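Local coordinates for protein putative xanthine dehydrogenase YAGS fad-binding subunit (PDB 5G5G) that binds molybdenum and the pterin cytosine dinucleotide cofactor and, as the gamma subunit of a periplasmic aldehyde oxidase, probably oxidises aldehydes, at residues 514-519 against 683-688; 443-448 against 508-513; 423-428 against 595-600. All coordinates share one frame; numbering follows the deposited sequence.

Interaction 1. Residues 514-519 against 683-688. With MCN (pterin cytosine dinucleotide), chain Y.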
loop_
_atom_site.group_PDB
_atom_site.type_symbol
_atom_site.label_atom_id
_atom_site.label_comp_id
_atom_site.label_asym_id
_atom_site.label_seq_id
_atom_site.Cartn_x
_atom_site.Cartn_y
_atom_site.Cartn_z
ATOM N N THR C 514 16.385 -18.988 -10.088
ATOM C CA THR C 514 15.881 -20.140 -10.821
ATOM C C THR C 514 15.567 -19.751 -12.302
ATOM O O THR C 514 15.923 -20.517 -13.191
ATOM C CB THR C 514 14.649 -20.754 -10.172
ATOM O OG1 THR C 514 13.591 -19.806 -10.096
ATOM C CG2 THR C 514 14.962 -21.305 -8.781
ATOM N N SER C 515 14.921 -18.620 -12.544
ATOM C CA SER C 515 14.517 -18.240 -13.883
ATOM C C SER C 515 15.784 -17.991 -14.766
ATOM O O SER C 515 15.849 -18.439 -15.925
ATOM C CB SER C 515 13.573 -17.041 -13.899
ATOM O OG SER C 515 14.155 -15.823 -13.509
ATOM N N THR C 516 16.755 -17.297 -14.197
ATOM C CA THR C 516 18.009 -17.013 -14.932
ATOM C C THR C 516 18.819 -18.271 -15.150
ATOM O O THR C 516 19.444 -18.415 -16.193
ATOM C CB THR C 516 18.871 -15.895 -14.356
ATOM O OG1 THR C 516 19.318 -16.247 -13.044
ATOM C CG2 THR C 516 18.104 -14.590 -14.340
ATOM N N SER C 517 18.789 -19.184 -14.182
ATOM C CA SER C 517 19.434 -20.489 -14.352
ATOM C C SER C 517 18.796 -21.313 -15.473
ATOM O O SER C 517 19.477 -22.062 -16.155
ATOM C CB SER C 517 19.493 -21.291 -13.066
ATOM O OG SER C 517 20.352 -20.648 -12.128
ATOM N N GLY C 518 17.479 -21.220 -15.641
ATOM C CA GLY C 518 16.884 -21.959 -16.763
ATOM C C GLY C 518 17.287 -21.323 -18.089
ATOM O O GLY C 518 17.494 -22.010 -19.068
ATOM N N VAL C 519 17.406 -19.997 -18.118
ATOM C CA VAL C 519 17.921 -19.327 -19.322
ATOM C C VAL C 519 19.374 -19.742 -19.569
ATOM O O VAL C 519 19.746 -20.098 -20.709
ATOM C CB VAL C 519 17.740 -17.762 -19.237
ATOM C CG1 VAL C 519 18.516 -17.050 -20.357
ATOM C CG2 VAL C 519 16.285 -17.412 -19.252
ATOM N N SER C 683 23.695 -22.362 -7.705
ATOM C CA SER C 683 23.290 -22.540 -9.099
ATOM C C SER C 683 24.402 -22.126 -10.010
ATOM O O SER C 683 25.386 -21.583 -9.542
ATOM C CB SER C 683 22.067 -21.684 -9.419
ATOM O OG SER C 683 22.451 -20.288 -9.521
ATOM N N PRO C 684 24.219 -22.296 -11.346
ATOM C CA PRO C 684 25.262 -21.803 -12.281
ATOM C C PRO C 684 25.395 -20.254 -12.291
ATOM O O PRO C 684 26.406 -19.733 -12.697
ATOM C CB PRO C 684 24.801 -22.293 -13.663
ATOM C CG PRO C 684 23.869 -23.438 -13.342
ATOM C CD PRO C 684 23.185 -23.090 -12.036
ATOM N N MET C 685 24.349 -19.569 -11.873
ATOM C CA MET C 685 24.373 -18.119 -11.750
ATOM C C MET C 685 25.127 -17.627 -10.514
ATOM O O MET C 685 25.577 -16.492 -10.456
ATOM C CB MET C 685 22.926 -17.552 -11.734
ATOM C CG MET C 685 22.144 -17.835 -12.991
ATOM S SD MET C 685 22.830 -17.202 -14.527
ATOM C CE MET C 685 22.691 -15.453 -14.237
ATOM N N LYS C 686 25.174 -18.476 -9.498
ATOM C CA LYS C 686 25.804 -18.191 -8.202
ATOM C C LYS C 686 25.086 -17.102 -7.391
ATOM O O LYS C 686 25.652 -16.502 -6.487
ATOM C CB LYS C 686 27.304 -17.905 -8.412
ATOM C CG LYS C 686 27.965 -18.957 -9.289
ATOM C CD LYS C 686 29.467 -18.695 -9.460
ATOM C CE LYS C 686 30.113 -19.773 -10.317
ATOM N NZ LYS C 686 31.411 -19.345 -10.885
ATOM N N ALA C 687 23.800 -16.920 -7.723
ATOM C CA ALA C 687 22.952 -15.940 -7.159
ATOM C C ALA C 687 22.079 -16.574 -6.094
ATOM O O ALA C 687 21.782 -17.782 -6.144
ATOM C CB ALA C 687 22.053 -15.339 -8.219
ATOM N N LYS C 688 21.643 -15.741 -5.155
ATOM C CA LYS C 688 20.594 -16.151 -4.201
ATOM C C LYS C 688 19.514 -15.072 -4.141
ATOM O O LYS C 688 19.668 -13.965 -4.701
ATOM C CB LYS C 688 21.186 -16.447 -2.807
ATOM C CG LYS C 688 22.124 -17.646 -2.849
ATOM C CD LYS C 688 22.704 -18.023 -1.466
ATOM C CE LYS C 688 23.637 -16.949 -0.971
ATOM N NZ LYS C 688 24.438 -17.526 0.170
HETATM N N1 MCN Y . 17.998 -9.678 -7.831
HETATM C C2 MCN Y . 19.297 -9.358 -8.434
HETATM N N3 MCN Y . 20.215 -10.461 -7.911
HETATM C C4 MCN Y . 20.056 -11.430 -7.024
HETATM C C5 MCN Y . 18.613 -11.620 -6.647
HETATM C C6 MCN Y . 17.726 -10.736 -6.996
HETATM O O2 MCN Y . 19.587 -8.542 -9.141
HETATM N N4 MCN Y . 20.929 -12.245 -6.550
HETATM C "C1'" MCN Y . 17.034 -8.615 -8.062
HETATM C C2D MCN Y . 16.459 -8.657 -9.528
HETATM O "O2'" MCN Y . 16.033 -7.352 -9.913
HETATM C "C3'" MCN Y . 15.345 -9.544 -9.293
HETATM C C4D MCN Y . 14.634 -9.228 -7.900
HETATM O O4D MCN Y . 15.900 -8.794 -7.204
HETATM O "O3'" MCN Y . 14.249 -9.571 -10.277
HETATM C "C5'" MCN Y . 14.019 -10.192 -7.070
HETATM O "O5'" MCN Y . 14.529 -11.494 -7.239
HETATM P PA MCN Y . 14.238 -12.549 -6.141
HETATM O O1A MCN Y . 14.606 -13.908 -6.732
HETATM O O2A MCN Y . 14.797 -12.103 -4.835
HETATM O O3A MCN Y . 12.562 -12.501 -5.972
HETATM P PB MCN Y . 11.563 -13.276 -6.921
HETATM O O1B MCN Y . 11.331 -14.634 -6.416
HETATM O O2B MCN Y . 11.969 -13.080 -8.345
HETATM O O3B MCN Y . 10.315 -12.339 -6.725
HETATM C C10 MCN Y . 9.410 -12.567 -5.563
HETATM C "C9'" MCN Y . 9.623 -11.615 -4.439
HETATM C "C8'" MCN Y . 8.662 -12.110 -3.226
HETATM S "S8'" MCN Y . 8.559 -13.733 -2.822
HETATM C "C7'" MCN Y . 7.896 -11.244 -2.774
HETATM S "S7'" MCN Y . 6.627 -11.641 -1.578
HETATM C "C6'" MCN Y . 8.107 -9.715 -2.994
HETATM C C7 MCN Y . 9.521 -9.587 -3.736
HETATM O "O9'" MCN Y . 9.589 -10.354 -4.869
HETATM N "N5'" MCN Y . 7.001 -9.362 -4.030
HETATM C C4A MCN Y . 7.120 -8.072 -4.781
HETATM N "N8'" MCN Y . 9.638 -8.185 -4.190
HETATM C C4B MCN Y . 8.611 -7.590 -4.832
HETATM N "N1'" MCN Y . 8.818 -6.326 -5.386
HETATM C "C2'" MCN Y . 7.908 -5.733 -6.268
HETATM N "N2'" MCN Y . 8.076 -4.599 -6.755
HETATM N "N3'" MCN Y . 6.629 -6.208 -6.164
HETATM C "C4'" MCN Y . 6.150 -7.409 -5.667
HETATM O "O4'" MCN Y . 5.029 -7.947 -5.599
#
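S683 lays its CB beside S517 OG of helix 511-534, 3.4 Å away. Its own hydroxyl is occupied: S683 OG accepts from K686 N at 3.3 Å, an ST motif, and is probably hydrogen-bonded to N513 OD1. P684 then brings its ring up to the same serine, with CD 3.7 Å from S517 OG. M685 carries the contact. Its CG lies 3.2 Å from T516 OG1 and also touches S517 OG. The chain is bent at both chi2 (-59°) and chi3 (-66°). This swings the methyl across T516, with M685 CE 3.8 Å from T516 CB, and the two side chains meet at about a right angle. Cut back to an alanine, M685 would lose CG, SD and CE, and this would probably leave a gap beside T516 and S517. A687 CB lies 3.7 Å from N4 of the pterin cytosine dinucleotide. K688 O takes a hydrogen bond from that same N4 at 2.8 Å, with an N-H...O angle of 161°. T516 OG1 and S517 OG are hydrogen-bonded to the backbone oxygens of A512 and N513. With its hydroxyl bonded inside the helix, T516 meets M685 through van der Waals contact. K688 O accepts from the cytosine amino group, which probably favours cytosine over a base with an oxygen there.

Interaction 2. Residues 443-448 against 508-513. With MCN (pterin cytosine dinucleotide), chain Y.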
loop_
_atom_site.group_PDB
_atom_site.type_symbol
_atom_site.label_atom_id
_atom_site.label_comp_id
_atom_site.label_asym_id
_atom_site.label_seq_id
_atom_site.Cartn_x
_atom_site.Cartn_y
_atom_site.Cartn_z
ATOM N N LEU C 443 16.029 -20.929 -1.759
ATOM C CA LEU C 443 15.273 -22.114 -2.176
ATOM C C LEU C 443 15.446 -22.349 -3.681
ATOM O O LEU C 443 15.610 -21.415 -4.432
ATOM C CB LEU C 443 13.785 -21.909 -1.872
ATOM C CG LEU C 443 13.417 -21.604 -0.414
ATOM C CD1 LEU C 443 11.899 -21.337 -0.304
ATOM C CD2 LEU C 443 13.841 -22.721 0.538
ATOM N N LEU C 444 15.417 -23.618 -4.100
ATOM C CA LEU C 444 15.651 -23.971 -5.475
ATOM C C LEU C 444 14.450 -24.730 -5.999
ATOM O O LEU C 444 13.949 -25.591 -5.314
ATOM C CB LEU C 444 16.850 -24.891 -5.595
ATOM C CG LEU C 444 18.257 -24.351 -5.311
ATOM C CD1 LEU C 444 18.509 -23.028 -6.004
ATOM C CD2 LEU C 444 18.532 -24.244 -3.823
ATOM N N GLU C 445 14.066 -24.463 -7.236
ATOM C CA GLU C 445 12.931 -25.096 -7.885
ATOM C C GLU C 445 13.248 -25.187 -9.384
ATOM O O GLU C 445 14.014 -24.368 -9.917
ATOM C CB GLU C 445 11.674 -24.265 -7.666
ATOM C CG GLU C 445 11.130 -24.174 -6.231
ATOM C CD GLU C 445 10.647 -25.508 -5.636
ATOM O OE1 GLU C 445 10.144 -26.380 -6.410
ATOM O OE2 GLU C 445 10.791 -25.682 -4.382
ATOM N N LYS C 446 12.745 -26.226 -10.043
ATOM C CA LYS C 446 12.954 -26.390 -11.468
ATOM C C LYS C 446 12.413 -25.222 -12.286
ATOM O O LYS C 446 11.316 -24.704 -11.981
ATOM C CB LYS C 446 12.243 -27.682 -11.930
ATOM C CG LYS C 446 12.378 -28.012 -13.406
ATOM C CD LYS C 446 11.583 -29.261 -13.793
ATOM C CE LYS C 446 11.880 -29.686 -15.240
ATOM N NZ LYS C 446 11.095 -30.891 -15.652
ATOM N N SER C 447 13.146 -24.833 -13.340
ATOM C CA SER C 447 12.733 -23.735 -14.162
ATOM C C SER C 447 13.242 -23.861 -15.561
ATOM O O SER C 447 14.391 -24.240 -15.768
ATOM C CB SER C 447 13.219 -22.425 -13.556
ATOM O OG SER C 447 12.614 -21.286 -14.184
ATOM N N GLY C 448 12.412 -23.510 -16.538
ATOM C CA GLY C 448 12.759 -23.645 -17.948
ATOM C C GLY C 448 12.543 -22.408 -18.786
ATOM O O GLY C 448 11.895 -21.456 -18.358
ATOM N N GLY C 508 8.973 -17.056 -2.941
ATOM C CA GLY C 508 10.021 -17.621 -2.079
ATOM C C GLY C 508 11.414 -17.047 -2.279
ATOM O O GLY C 508 12.443 -17.702 -1.928
ATOM N N GLN C 509 11.455 -15.858 -2.866
ATOM C CA GLN C 509 12.663 -15.248 -3.458
ATOM C C GLN C 509 13.531 -16.228 -4.214
ATOM O O GLN C 509 14.755 -16.181 -4.105
ATOM C CB GLN C 509 13.459 -14.398 -2.443
ATOM C CG GLN C 509 14.103 -15.103 -1.241
ATOM C CD GLN C 509 15.068 -14.236 -0.484
ATOM O OE1 GLN C 509 14.931 -13.028 -0.379
ATOM N NE2 GLN C 509 16.066 -14.876 0.098
ATOM N N TRP C 510 12.932 -17.173 -4.919
ATOM C CA TRP C 510 13.703 -18.107 -5.758
ATOM C C TRP C 510 13.670 -17.673 -7.223
ATOM O O TRP C 510 14.327 -18.285 -8.070
ATOM C CB TRP C 510 13.243 -19.561 -5.642
ATOM C CG TRP C 510 11.789 -19.817 -6.032
ATOM C CD1 TRP C 510 11.161 -19.471 -7.213
ATOM C CD2 TRP C 510 10.809 -20.489 -5.248
ATOM N NE1 TRP C 510 9.840 -19.876 -7.184
ATOM C CE2 TRP C 510 9.604 -20.513 -6.000
ATOM C CE3 TRP C 510 10.799 -21.013 -3.940
ATOM C CZ2 TRP C 510 8.398 -21.043 -5.485
ATOM C CZ3 TRP C 510 9.577 -21.600 -3.426
ATOM C CH2 TRP C 510 8.413 -21.602 -4.210
ATOM N N GLY C 511 12.854 -16.657 -7.521
ATOM C CA GLY C 511 12.563 -16.337 -8.929
ATOM C C GLY C 511 13.757 -15.921 -9.764
ATOM O O GLY C 511 13.925 -16.424 -10.895
ATOM N N ALA C 512 14.557 -14.963 -9.262
ATOM C CA ALA C 512 15.703 -14.492 -10.047
ATOM C C ALA C 512 16.697 -15.595 -10.356
ATOM O O ALA C 512 17.116 -15.807 -11.499
ATOM C CB ALA C 512 16.419 -13.395 -9.325
ATOM N N ASN C 513 17.101 -16.287 -9.304
ATOM C CA ASN C 513 18.081 -17.331 -9.450
ATOM C C ASN C 513 17.601 -18.508 -10.313
ATOM O O ASN C 513 18.304 -18.952 -11.190
ATOM C CB ASN C 513 18.504 -17.816 -8.050
ATOM C CG ASN C 513 19.636 -18.824 -8.098
ATOM O OD1 ASN C 513 20.525 -18.722 -8.946
ATOM N ND2 ASN C 513 19.546 -19.858 -7.273
HETATM N N1 MCN Y . 17.998 -9.678 -7.831
HETATM C C2 MCN Y . 19.297 -9.358 -8.434
HETATM N N3 MCN Y . 20.215 -10.461 -7.911
HETATM C C4 MCN Y . 20.056 -11.430 -7.024
HETATM C C5 MCN Y . 18.613 -11.620 -6.647
HETATM C C6 MCN Y . 17.726 -10.736 -6.996
HETATM O O2 MCN Y . 19.587 -8.542 -9.141
HETATM N N4 MCN Y . 20.929 -12.245 -6.550
HETATM C "C1'" MCN Y . 17.034 -8.615 -8.062
HETATM C C2D MCN Y . 16.459 -8.657 -9.528
HETATM O "O2'" MCN Y . 16.033 -7.352 -9.913
HETATM C "C3'" MCN Y . 15.345 -9.544 -9.293
HETATM C C4D MCN Y . 14.634 -9.228 -7.900
HETATM O O4D MCN Y . 15.900 -8.794 -7.204
HETATM O "O3'" MCN Y . 14.249 -9.571 -10.277
HETATM C "C5'" MCN Y . 14.019 -10.192 -7.070
HETATM O "O5'" MCN Y . 14.529 -11.494 -7.239
HETATM P PA MCN Y . 14.238 -12.549 -6.141
HETATM O O1A MCN Y . 14.606 -13.908 -6.732
HETATM O O2A MCN Y . 14.797 -12.103 -4.835
HETATM O O3A MCN Y . 12.562 -12.501 -5.972
HETATM P PB MCN Y . 11.563 -13.276 -6.921
HETATM O O1B MCN Y . 11.331 -14.634 -6.416
HETATM O O2B MCN Y . 11.969 -13.080 -8.345
HETATM O O3B MCN Y . 10.315 -12.339 -6.725
HETATM C C10 MCN Y . 9.410 -12.567 -5.563
HETATM C "C9'" MCN Y . 9.623 -11.615 -4.439
HETATM C "C8'" MCN Y . 8.662 -12.110 -3.226
HETATM S "S8'" MCN Y . 8.559 -13.733 -2.822
HETATM C "C7'" MCN Y . 7.896 -11.244 -2.774
HETATM S "S7'" MCN Y . 6.627 -11.641 -1.578
HETATM C "C6'" MCN Y . 8.107 -9.715 -2.994
HETATM C C7 MCN Y . 9.521 -9.587 -3.736
HETATM O "O9'" MCN Y . 9.589 -10.354 -4.869
HETATM N "N5'" MCN Y . 7.001 -9.362 -4.030
HETATM C C4A MCN Y . 7.120 -8.072 -4.781
HETATM N "N8'" MCN Y . 9.638 -8.185 -4.190
HETATM C C4B MCN Y . 8.611 -7.590 -4.832
HETATM N "N1'" MCN Y . 8.818 -6.326 -5.386
HETATM C "C2'" MCN Y . 7.908 -5.733 -6.268
HETATM N "N2'" MCN Y . 8.076 -4.599 -6.755
HETATM N "N3'" MCN Y . 6.629 -6.208 -6.164
HETATM C "C4'" MCN Y . 6.150 -7.409 -5.667
HETATM O "O4'" MCN Y . 5.029 -7.947 -5.599
HETATM O O HOH W 1 15.004 -18.423 -2.364
HETATM O O HOH W 2 17.190 -19.345 -5.415
#
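E445 uses an aliphatic carbon, not its carboxylate, to meet W510. Its CG sits 3.8 Å from the centroid of the six-membered ring, 10° off the normal, a CH-pi contact. On the opposite face lies G508 CA, 3.9 Å above the plane toward the rim, sandwiching the indole. A CB on G508 would clash with the ring. CG of W510 stands between its backbone N and carbonyl carbon (chi1 60°), which sets the ring over G508. L443 closes the edge, CB 3.7 Å from W510 CE3. W510 NE1 is hydrogen-bonded to the backbone oxygen of A504.

No direct hydrogen bond joins the segments, but two waters do. One accepts from L443 N at 2.8 Å and donates to G508 O. The other donates to L443 O and accepts from N513 ND2 at 3.0 Å; S683 probably engages N513 OD1.

After W510 the chain enters helix 511-534, whose first N-H groups face the diphosphate. G511 N binds MCN O1B at 2.8 Å and A512 N binds MCN O1A at 2.7 Å. G508 N is hydrogen-bonded to an oxygen of the molybdenum centre. The helix N-H groups, probably helped by the helix dipole, would offset the phosphate charge.

Interaction 3. Residues 423-428 against 595-600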
loop_
_atom_site.group_PDB
_atom_site.type_symbol
_atom_site.label_atom_id
_atom_site.label_comp_id
_atom_site.label_asym_id
_atom_site.label_seq_id
_atom_site.Cartn_x
_atom_site.Cartn_y
_atom_site.Cartn_z
ATOM N N GLN C 423 19.098 9.912 25.750
ATOM C CA GLN C 423 19.996 10.998 26.101
ATOM C C GLN C 423 20.349 11.904 24.955
ATOM O O GLN C 423 21.094 12.860 25.162
ATOM C CB GLN C 423 21.311 10.436 26.688
ATOM C CG GLN C 423 21.091 9.404 27.775
ATOM C CD GLN C 423 20.298 9.961 28.919
ATOM O OE1 GLN C 423 20.651 10.994 29.480
ATOM N NE2 GLN C 423 19.216 9.315 29.252
ATOM N N VAL C 424 19.787 11.657 23.768
ATOM C CA VAL C 424 20.136 12.426 22.596
ATOM C C VAL C 424 18.936 13.174 22.003
ATOM O O VAL C 424 17.945 12.562 21.640
ATOM C CB VAL C 424 20.792 11.528 21.535
ATOM C CG1 VAL C 424 21.186 12.362 20.337
ATOM C CG2 VAL C 424 21.978 10.791 22.121
ATOM N N ARG C 425 19.038 14.500 21.889
ATOM C CA ARG C 425 17.953 15.289 21.307
ATOM C C ARG C 425 18.436 16.003 20.063
ATOM O O ARG C 425 19.605 16.357 19.964
ATOM C CB ARG C 425 17.436 16.318 22.289
ATOM C CG ARG C 425 16.777 15.751 23.537
ATOM C CD ARG C 425 15.313 15.494 23.272
ATOM N NE ARG C 425 14.510 16.738 23.258
ATOM C CZ ARG C 425 13.711 17.149 24.246
ATOM N NH1 ARG C 425 13.543 16.428 25.375
ATOM N NH2 ARG C 425 13.074 18.307 24.097
ATOM N N ASP C 426 17.525 16.183 19.116
ATOM C CA ASP C 426 17.691 17.095 18.012
ATOM C C ASP C 426 16.457 17.981 18.054
ATOM O O ASP C 426 15.415 17.599 17.555
ATOM C CB ASP C 426 17.801 16.337 16.707
ATOM C CG ASP C 426 17.829 17.253 15.504
ATOM O OD1 ASP C 426 17.996 18.479 15.676
ATOM O OD2 ASP C 426 17.685 16.742 14.383
ATOM N N GLY C 427 16.586 19.155 18.694
ATOM C CA GLY C 427 15.424 19.991 18.934
ATOM C C GLY C 427 14.439 19.252 19.839
ATOM O O GLY C 427 14.838 18.721 20.888
ATOM N N GLU C 428 13.184 19.161 19.404
ATOM C CA GLU C 428 12.161 18.494 20.215
ATOM C C GLU C 428 12.181 16.953 19.985
ATOM O O GLU C 428 11.440 16.251 20.644
ATOM C CB GLU C 428 10.742 19.059 19.926
ATOM C CG GLU C 428 9.969 19.429 21.202
ATOM C CD GLU C 428 8.580 20.097 21.006
ATOM O OE1 GLU C 428 8.247 20.581 19.898
ATOM O OE2 GLU C 428 7.809 20.142 21.993
ATOM N N VAL C 595 11.880 10.420 17.784
ATOM C CA VAL C 595 10.597 10.265 18.476
ATOM C C VAL C 595 10.280 11.637 19.060
ATOM O O VAL C 595 11.085 12.219 19.806
ATOM C CB VAL C 595 10.615 9.184 19.566
ATOM C CG1 VAL C 595 9.262 9.134 20.309
ATOM C CG2 VAL C 595 10.962 7.802 18.971
ATOM N N HIS C 596 9.126 12.161 18.702
ATOM C CA HIS C 596 8.791 13.491 19.196
ATOM C C HIS C 596 8.597 13.468 20.711
ATOM O O HIS C 596 7.789 12.686 21.258
ATOM C CB HIS C 596 7.575 14.081 18.462
ATOM C CG HIS C 596 7.481 15.562 18.600
ATOM N ND1 HIS C 596 7.040 16.164 19.743
ATOM C CD2 HIS C 596 7.790 16.563 17.743
ATOM C CE1 HIS C 596 7.096 17.476 19.612
ATOM N NE2 HIS C 596 7.537 17.745 18.393
ATOM N N SER C 597 9.349 14.299 21.416
ATOM C CA SER C 597 9.370 14.223 22.882
ATOM C C SER C 597 8.037 14.595 23.494
ATOM O O SER C 597 7.761 14.203 24.634
ATOM C CB SER C 597 10.480 15.047 23.505
ATOM O OG SER C 597 10.263 16.431 23.285
ATOM N N ALA C 598 7.258 15.412 22.789
ATOM C CA ALA C 598 5.905 15.726 23.223
ATOM C C ALA C 598 4.840 14.740 22.797
ATOM O O ALA C 598 4.145 14.240 23.676
ATOM C CB ALA C 598 5.476 17.147 22.834
ATOM N N THR C 599 4.719 14.479 21.488
ATOM C CA THR C 599 3.558 13.798 20.915
ATOM C C THR C 599 3.783 12.302 20.770
ATOM O O THR C 599 2.821 11.579 20.552
ATOM C CB THR C 599 3.224 14.304 19.498
ATOM O OG1 THR C 599 4.345 14.039 18.611
ATOM C CG2 THR C 599 2.868 15.772 19.571
ATOM N N GLY C 600 5.041 11.859 20.823
ATOM C CA GLY C 600 5.354 10.445 20.579
ATOM C C GLY C 600 5.391 9.964 19.148
ATOM O O GLY C 600 5.586 8.759 18.891
HETATM O O HOH W 3 8.754 18.546 24.109
HETATM O O HOH W 4 8.739 20.232 17.360
#
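S597 grips E428 where two antiparallel hairpins meet at one end of a five-stranded mixed sheet. Strands 425-426 and 429-441 form the first hairpin, with G427 and E428 at its turn. Strands 584-596 and 602-612 form the second.

Direct hydrogen bonds come first. E428 O accepts two of them. S597 N donates at 3.0 Å, nearly in line with the carbonyl (C=O...N 162°). S597 OG donates to E428 O at 2.9 Å, tilted from the carbonyl plane. The hydroxyl reaches this oxygen because OG stands between the serine's own N and carbonyl carbon (chi1 66°). Backbone pairing of V595 with L430 follows next in the sheet. Within the second segment, A598 N donates to H596 ND1 at 3.1 Å from a position tilted out of the ring plane, which helps fix the imidazole.

Water bonds form the second group. One water donates to E428 OE2 at 2.8 Å and to S597 OG at 2.7 Å. Another donates to E428 OE1 and is hydrogen-bonded to H596 NE2. A polar side chain of another protein chain also binds E428 OE2, and basic side chains of that chain bind S597 O and A598 O. The contact therefore lies at a subunit interface.

Packing is the third kind. The extended E428 side chain runs past the H596 imidazole, with CD 3.3 Å from H596 CE1, and the carboxylate is turned 63° from the ring. W429 meets the same ring edge-to-face.

S597 OG lies over one face of the R425 guanidinium, toward its rim, with R425 NH2 3.5 Å from that oxygen and no hydrogen bond. R425 NE instead donates to G427 O at 3.1 Å, in both the guanidinium and carbonyl planes.

How the interactions relate
Interactions 1 and 2 have centres 8 Å apart. They share helix 511-534: interaction 2 uses its start, interaction 1 the next turns. Both touch the pterin cytosine dinucleotide. Along the chain they come in series, 508-513 running into 514-519. The helix thus links the diphosphate site to the loop that bonds the cytosine amino group. Interaction 3 is remote, its centre 48 Å from that of interaction 1 and 45 Å from that of interaction 2. It lies at the end of the sheet containing strands 429-441 and 584-596, against another protein chain. Its segments enclose interaction 2 and alternate with those of interaction 1. Strand 429-441 starts beside interaction 3 and ends just before interaction 2, spanning interface to cofactor region.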